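Local coordinates for ribosomal-protein-alanine acetyltransferase (Clostridium acetobutylicum, PDB 3DNS), which probably acetylates the N-terminal alanine of a ribosomal protein, this chain being the N-terminal, GNAT-type domain of a longer enzyme, at residues 13-16 and 20-23; 59-64 and 94-99; 83-88 and 103-108. One frame throughout, in Å; residues are numbered along the deposited sequence.

Contact 1. Residues 13-16 and 20-23; sequences EKVN and REYL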
# COMPACT_ATOMS: atom_id res chain seq x y z
N GLU A 13 1.12 -6.36 13.27
CA GLU A 13 0.16 -7.30 13.82
C GLU A 13 0.17 -8.57 13.01
O GLU A 13 0.30 -8.52 11.80
CB GLU A 13 -1.26 -6.72 13.76
CG GLU A 13 -1.46 -5.57 14.73
CD GLU A 13 -2.70 -4.76 14.45
OE1 GLU A 13 -2.71 -4.06 13.41
OE2 GLU A 13 -3.63 -4.81 15.28
N LYS A 14 -0.04 -9.70 13.68
CA LYS A 14 -0.14 -11.02 13.05
C LYS A 14 -1.40 -11.09 12.22
O LYS A 14 -2.42 -10.59 12.63
CB LYS A 14 -0.15 -12.12 14.10
CG LYS A 14 0.58 -13.39 13.65
CD LYS A 14 0.68 -14.39 14.76
CE LYS A 14 1.81 -15.34 14.56
NZ LYS A 14 2.01 -16.09 15.83
N VAL A 15 -1.33 -11.66 11.03
CA VAL A 15 -2.51 -11.80 10.15
C VAL A 15 -3.34 -12.99 10.60
O VAL A 15 -2.83 -14.10 10.67
CB VAL A 15 -2.11 -12.01 8.69
CG1 VAL A 15 -3.34 -12.45 7.89
CG2 VAL A 15 -1.44 -10.70 8.14
N ASN A 16 -4.60 -12.74 10.88
CA ASN A 16 -5.51 -13.65 11.54
C ASN A 16 -5.54 -15.05 10.97
O ASN A 16 -5.51 -16.01 11.70
CB ASN A 16 -6.92 -13.05 11.59
CG ASN A 16 -7.36 -12.65 12.99
OD1 ASN A 16 -6.62 -12.03 13.73
ND2 ASN A 16 -8.57 -12.99 13.34
N ARG A 20 2.97 -17.04 10.31
CA ARG A 20 4.22 -16.41 9.89
C ARG A 20 4.03 -15.19 9.00
O ARG A 20 4.93 -14.81 8.28
CB ARG A 20 5.17 -17.42 9.22
CG ARG A 20 5.81 -18.38 10.18
CD ARG A 20 6.80 -19.26 9.43
NE ARG A 20 7.38 -20.27 10.29
CZ ARG A 20 8.56 -20.85 10.06
NH1 ARG A 20 9.00 -21.75 10.92
NH2 ARG A 20 9.30 -20.54 8.99
N GLU A 21 2.85 -14.55 9.09
CA GLU A 21 2.58 -13.34 8.31
C GLU A 21 2.13 -12.21 9.24
O GLU A 21 1.30 -12.39 10.15
CB GLU A 21 1.56 -13.60 7.22
CG GLU A 21 1.43 -12.46 6.27
CD GLU A 21 0.35 -12.72 5.19
OE1 GLU A 21 0.30 -13.80 4.57
OE2 GLU A 21 -0.43 -11.79 4.96
N TYR A 22 2.69 -11.03 9.00
CA TYR A 22 2.36 -9.87 9.83
C TYR A 22 2.06 -8.71 8.96
O TYR A 22 2.74 -8.49 7.94
CB TYR A 22 3.51 -9.49 10.75
CG TYR A 22 3.90 -10.58 11.68
CD1 TYR A 22 3.53 -10.56 12.99
CD2 TYR A 22 4.67 -11.67 11.20
CE1 TYR A 22 3.90 -11.60 13.85
CE2 TYR A 22 5.02 -12.66 12.01
CZ TYR A 22 4.65 -12.65 13.34
OH TYR A 22 5.03 -13.73 14.12
N LEU A 23 1.10 -7.93 9.39
CA LEU A 23 0.60 -6.76 8.68
C LEU A 23 1.24 -5.52 9.29
O LEU A 23 1.16 -5.32 10.53
CB LEU A 23 -0.90 -6.69 8.85
CG LEU A 23 -1.65 -5.57 8.14
CD1 LEU A 23 -1.62 -5.82 6.61
CD2 LEU A 23 -3.11 -5.51 8.66
O HOH W 1 -0.87 -3.68 11.62
O HOH W 2 3.88 -14.01 16.35
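V15 turns its CG2 branch over the carboxylate arm of E21, with CG2 3.5 Å from E21 OE2. The torsion that sets CG2 anti to the carbonyl carbon, beside the backbone N, brings the same methyl to the side of L23, where it lies 4.1 Å from L23 CB. The V15 backbone is tied to E21 as well: its N donates to E21 O over 2.9 Å, nearly straight at 171°. Two residues before V15, E13 joins L23 in an antiparallel hydrogen-bonded pair. L23 N gives a short bond of 2.6 Å to E13 O, and E13 N returns one of 2.9 Å to L23 O. A water extends this pair, lying 2.6 Å from E13 OE1 and close to L23 O; the same E13 oxygen forms a salt bridge with K58 of the second subunit. On the other face, K14 and Y22 are the non-hydrogen-bonded pair. K14 CG stands 4.2 Å from the centroid of the Y22 ring, off-centre by 29° from the normal, a CH-pi contact, and the extended lysine chain carries CE past the phenol oxygen. A second water, in the plane of the ring at its edge, accepts from K14 NZ and is hydrogen-bonded to Y22 OH at 2.5 Å. The backbone ladder of this hairpin therefore fixes the register, while its two faces differ: one pairs a lysine chain with an aromatic ring, and the other offers a carboxylate to the lysine of a partner subunit.

Contact 2. Residues 59-64 and 94-99; sequences SINTYI and TQPFVE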
# COMPACT_ATOMS: atom_id res chain seq x y z
N SER A 59 8.86 9.59 0.12
CA SER A 59 9.84 9.00 1.03
C SER A 59 9.11 8.64 2.31
O SER A 59 8.35 9.43 2.82
CB SER A 59 10.99 9.95 1.36
OG SER A 59 11.98 9.26 2.12
N ILE A 60 9.31 7.42 2.81
CA ILE A 60 8.79 7.05 4.13
C ILE A 60 9.92 6.46 4.94
O ILE A 60 9.68 5.63 5.81
CB ILE A 60 7.67 6.04 4.01
CG1 ILE A 60 8.17 4.82 3.25
CG2 ILE A 60 6.46 6.68 3.29
CD1 ILE A 60 7.32 3.55 3.42
N ASN A 61 11.16 6.90 4.66
CA ASN A 61 12.31 6.30 5.37
C ASN A 61 12.19 6.36 6.89
O ASN A 61 12.50 5.39 7.52
CB ASN A 61 13.65 6.80 4.84
CG ASN A 61 13.96 6.23 3.44
OD1 ASN A 61 13.38 5.22 3.03
ND2 ASN A 61 14.81 6.88 2.72
N THR A 62 11.66 7.44 7.46
CA THR A 62 11.53 7.52 8.90
C THR A 62 10.64 6.37 9.38
O THR A 62 10.84 5.84 10.47
CB THR A 62 10.88 8.87 9.39
OG1 THR A 62 11.55 10.00 8.83
CG2 THR A 62 10.94 8.99 10.90
N TYR A 63 9.64 6.01 8.58
CA TYR A 63 8.67 4.95 8.96
C TYR A 63 9.30 3.59 8.86
O TYR A 63 9.18 2.77 9.75
CB TYR A 63 7.38 5.04 8.11
CG TYR A 63 6.34 5.98 8.68
CD1 TYR A 63 6.64 7.31 8.98
CD2 TYR A 63 5.03 5.53 8.93
CE1 TYR A 63 5.64 8.21 9.51
CE2 TYR A 63 4.05 6.39 9.45
CZ TYR A 63 4.36 7.72 9.74
OH TYR A 63 3.35 8.51 10.25
N ILE A 64 10.01 3.35 7.76
CA ILE A 64 10.74 2.09 7.60
C ILE A 64 11.70 1.86 8.74
O ILE A 64 11.78 0.77 9.27
CB ILE A 64 11.45 2.06 6.26
CG1 ILE A 64 10.44 2.20 5.09
CG2 ILE A 64 12.24 0.77 6.06
CD1 ILE A 64 9.20 1.44 5.34
N THR A 94 17.23 1.53 0.78
CA THR A 94 18.24 0.79 1.58
C THR A 94 18.87 1.67 2.68
O THR A 94 19.61 1.20 3.57
CB THR A 94 19.35 0.21 0.66
OG1 THR A 94 20.15 1.27 0.14
CG2 THR A 94 18.76 -0.55 -0.51
N GLN A 95 18.57 2.95 2.60
CA GLN A 95 19.08 3.95 3.52
C GLN A 95 18.73 3.63 4.98
O GLN A 95 19.62 3.65 5.86
CB GLN A 95 18.55 5.31 3.07
CG GLN A 95 18.50 6.38 4.11
CD GLN A 95 17.98 7.68 3.53
OE1 GLN A 95 17.23 7.65 2.55
NE2 GLN A 95 18.36 8.82 4.13
N PRO A 96 17.45 3.32 5.26
CA PRO A 96 17.11 3.03 6.64
C PRO A 96 17.92 1.87 7.19
O PRO A 96 18.31 1.89 8.34
CB PRO A 96 15.61 2.67 6.59
CG PRO A 96 15.11 3.25 5.33
CD PRO A 96 16.28 3.17 4.38
N PHE A 97 18.18 0.85 6.38
CA PHE A 97 18.91 -0.33 6.84
C PHE A 97 20.35 0.03 7.20
O PHE A 97 20.90 -0.42 8.23
CB PHE A 97 18.96 -1.39 5.76
CG PHE A 97 17.66 -2.05 5.53
CD1 PHE A 97 17.33 -3.19 6.22
CD2 PHE A 97 16.76 -1.52 4.58
CE1 PHE A 97 16.10 -3.80 6.02
CE2 PHE A 97 15.55 -2.11 4.38
CZ PHE A 97 15.22 -3.27 5.09
N VAL A 98 20.98 0.80 6.34
CA VAL A 98 22.39 1.16 6.55
C VAL A 98 22.51 2.09 7.78
O VAL A 98 23.43 1.97 8.59
CB VAL A 98 23.01 1.73 5.20
CG1 VAL A 98 24.46 2.16 5.35
CG2 VAL A 98 22.89 0.65 4.11
N GLU A 99 21.56 3.01 7.94
CA GLU A 99 21.58 3.93 9.08
C GLU A 99 21.32 3.23 10.44
O GLU A 99 21.72 3.74 11.49
CB GLU A 99 20.56 5.05 8.84
CG GLU A 99 20.95 5.91 7.63
CD GLU A 99 19.95 7.00 7.29
OE1 GLU A 99 18.80 6.94 7.77
OE2 GLU A 99 20.31 7.91 6.52
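N61 and P96 meet at the start of two helices, their CA atoms 5.9 Å apart, and the van der Waals contacts centre on the proline ring. P96 CG lies 3.5 Å from N61 OD1 and 3.9 Å from I64 CG2, the latter being the apolar pair; the amide and the methyl reach it from directions about a right angle apart. N61 crosses P96 at about a right angle. I64 presents CG2 to the ring because that branch is anti to the backbone N, and I64 also packs on I53 of strand 46-53. P96, in turn, also packs on K65, one residue further along helix 61-78.

Among polar groups, N61 ND2 approaches Q95 OE1 to 2.5 Å, with the two amide planes 71° apart. The other end of the N61 amide, OD1, has a weak hydrogen bond with S93 OG, just ahead of the second helix. Q95 NE2 donates to E99 OE2 over 3.2 Å at 159°; the glutamate oxygen is met from above its carboxylate plane, while E99 OE2 lies in the plane of the Q95 amide. E99 OE1 makes a salt bridge with K65 NZ of helix 61-78.

Of the backbone bonds, one belongs to the start of the long helix: I60 occupies the N-cap of helix 61-78, and its O receives I64 N at 3.0 Å. In the short helix, T94 O receives V98 N at 3.1 Å. Such an arrangement, a long helix following strand 46-53 beside a short helix following strand 83-89, is that of the GNAT fold, whose acetyl-CoA cleft in relatives opens where those two central strands splay.

Contact 3. Residues 83-88 and 103-108; sequences KVNIIV and AFEGII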
# COMPACT_ATOMS: atom_id res chain seq x y z
N LYS A 83 20.55 -13.80 15.54
CA LYS A 83 20.82 -13.33 14.21
C LYS A 83 19.51 -13.20 13.45
O LYS A 83 18.68 -14.13 13.43
CB LYS A 83 21.74 -14.32 13.49
CG LYS A 83 22.14 -13.94 12.07
CD LYS A 83 22.97 -12.68 11.98
CE LYS A 83 22.86 -12.04 10.54
NZ LYS A 83 23.46 -12.91 9.52
N VAL A 84 19.32 -12.01 12.89
CA VAL A 84 18.21 -11.71 12.06
C VAL A 84 18.69 -11.36 10.62
O VAL A 84 19.61 -10.55 10.41
CB VAL A 84 17.40 -10.53 12.67
CG1 VAL A 84 16.32 -10.06 11.71
CG2 VAL A 84 16.79 -10.93 14.07
N ASN A 85 18.07 -11.99 9.64
CA ASN A 85 18.20 -11.60 8.23
C ASN A 85 16.88 -11.12 7.61
O ASN A 85 15.83 -11.62 7.91
CB ASN A 85 18.74 -12.74 7.37
CG ASN A 85 20.20 -12.89 7.51
OD1 ASN A 85 20.68 -13.37 8.54
ND2 ASN A 85 20.95 -12.41 6.51
N ILE A 86 17.00 -10.14 6.73
CA ILE A 86 15.87 -9.46 6.07
C ILE A 86 16.12 -9.47 4.55
O ILE A 86 17.18 -9.10 4.06
CB ILE A 86 15.69 -8.04 6.52
CG1 ILE A 86 15.75 -7.97 8.07
CG2 ILE A 86 14.34 -7.53 5.94
CD1 ILE A 86 15.44 -6.54 8.79
N ILE A 87 15.12 -9.99 3.84
CA ILE A 87 15.06 -10.04 2.39
C ILE A 87 14.07 -8.97 1.99
O ILE A 87 12.90 -8.97 2.43
CB ILE A 87 14.47 -11.39 1.92
CG1 ILE A 87 15.27 -12.58 2.48
CG2 ILE A 87 14.39 -11.41 0.40
CD1 ILE A 87 14.69 -13.91 2.20
N VAL A 88 14.52 -8.07 1.12
CA VAL A 88 13.71 -6.97 0.59
C VAL A 88 14.00 -6.76 -0.89
O VAL A 88 15.13 -6.95 -1.37
CB VAL A 88 13.97 -5.60 1.28
CG1 VAL A 88 13.43 -5.58 2.66
CG2 VAL A 88 15.44 -5.25 1.31
N ALA A 103 24.16 -5.04 8.09
CA ALA A 103 25.11 -5.44 7.03
C ALA A 103 24.35 -5.90 5.75
O ALA A 103 23.31 -6.55 5.81
CB ALA A 103 26.05 -6.56 7.56
N PHE A 104 24.90 -5.56 4.59
CA PHE A 104 24.49 -6.17 3.33
C PHE A 104 25.16 -7.54 3.26
O PHE A 104 26.38 -7.61 3.20
CB PHE A 104 25.04 -5.33 2.15
CG PHE A 104 24.19 -4.13 1.80
CD1 PHE A 104 23.18 -4.22 0.84
CD2 PHE A 104 24.42 -2.89 2.37
CE1 PHE A 104 22.44 -3.09 0.43
CE2 PHE A 104 23.64 -1.74 1.98
CZ PHE A 104 22.67 -1.87 1.01
N GLU A 105 24.39 -8.62 3.31
CA GLU A 105 24.98 -9.94 3.35
C GLU A 105 24.95 -10.61 2.00
O GLU A 105 25.71 -11.53 1.75
CB GLU A 105 24.38 -10.81 4.46
CG GLU A 105 24.70 -10.19 5.81
CD GLU A 105 24.42 -11.07 7.01
OE1 GLU A 105 24.81 -10.63 8.10
OE2 GLU A 105 23.84 -12.17 6.90
N GLY A 106 24.12 -10.11 1.12
CA GLY A 106 24.11 -10.56 -0.29
C GLY A 106 23.01 -9.98 -1.16
O GLY A 106 22.26 -9.14 -0.72
N ILE A 107 22.98 -10.42 -2.42
CA ILE A 107 21.98 -9.99 -3.38
C ILE A 107 21.48 -11.26 -4.01
O ILE A 107 22.24 -12.07 -4.58
CB ILE A 107 22.54 -9.03 -4.45
CG1 ILE A 107 22.94 -7.69 -3.83
CG2 ILE A 107 21.51 -8.74 -5.58
CD1 ILE A 107 23.98 -7.02 -4.63
N ILE A 108 20.18 -11.48 -3.83
CA ILE A 108 19.52 -12.62 -4.38
C ILE A 108 18.98 -12.14 -5.72
O ILE A 108 17.92 -11.51 -5.76
CB ILE A 108 18.32 -13.11 -3.48
CG1 ILE A 108 18.77 -13.34 -2.04
CG2 ILE A 108 17.78 -14.36 -4.05
CD1 ILE A 108 17.64 -13.53 -1.04
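E105 OE2 is gripped by two donors from the strand at 83-88. K83 NZ reaches it at 2.7 Å, on the syn side of the carboxylate, and forms a salt bridge; a weak bond of 3.0 Å from the same nitrogen to E105 OE1 makes the grip two-pronged. N85 ND2 supplies the other clear bond, 2.9 Å long and almost straight at 169°. It comes down on OE2 from above the carboxylate plane, 55° out of it, while E105 OE2 lies close to the plane of the N85 amide. The two directions of approach are thus distinct, and the carboxylate's rotation is fixed by both.

The lysine end is also held by its own strand: K83 NZ donates to N85 OD1 over 3.0 Å. This closes a small ring of K83, N85 and E105 in which the N85 amide gives from one end and takes at the other. K83 gets there by bending at the second and fourth torsions (64° for chi2), which brings its tip back beside N85, whereas the E105 chain runs extended to meet it. The positive charge of K83 beside OE2 would be expected to stabilise the ionised carboxylate.

Further along, I87 CG2 meets I108 CD1 at 4.1 Å, the side chains crossing at about a right angle.

The strand axes pass 8.8 Å apart, too far for direct pairing, because strand 117-127 runs between them. There E105 and G106 both face L123 in a classic beta bulge, and N85 and I87 rest on L123 and E121. The opposite face of strand 83-89 sends V84 and I86 onto helix 61-78.

Overall arrangement
Contact 1 is a surface hairpin, contacts 2 and 3 are partly buried, and their chemistry differs. Residues 13-16 and 20-23 are tied mainly by backbone bonds; 83-88 and 103-108, separated by a strand, meet through a salt bridge, an asparagine amide and an isoleucine pair; 59-64 and 94-99 join two helices by packing of P96 on N61 and I64, with polar side chains alongside. Contacts 1 and 3 belong to the same mixed sheet but lie about 21 Å apart, centre to centre, on opposite sides of the chain centre. Contacts 2 and 3 touch directly, F97 packing on I86 and V88, and V98 and T94 on F104. Contacts 1 and 2 both reach the second subunit; contact 3 does not.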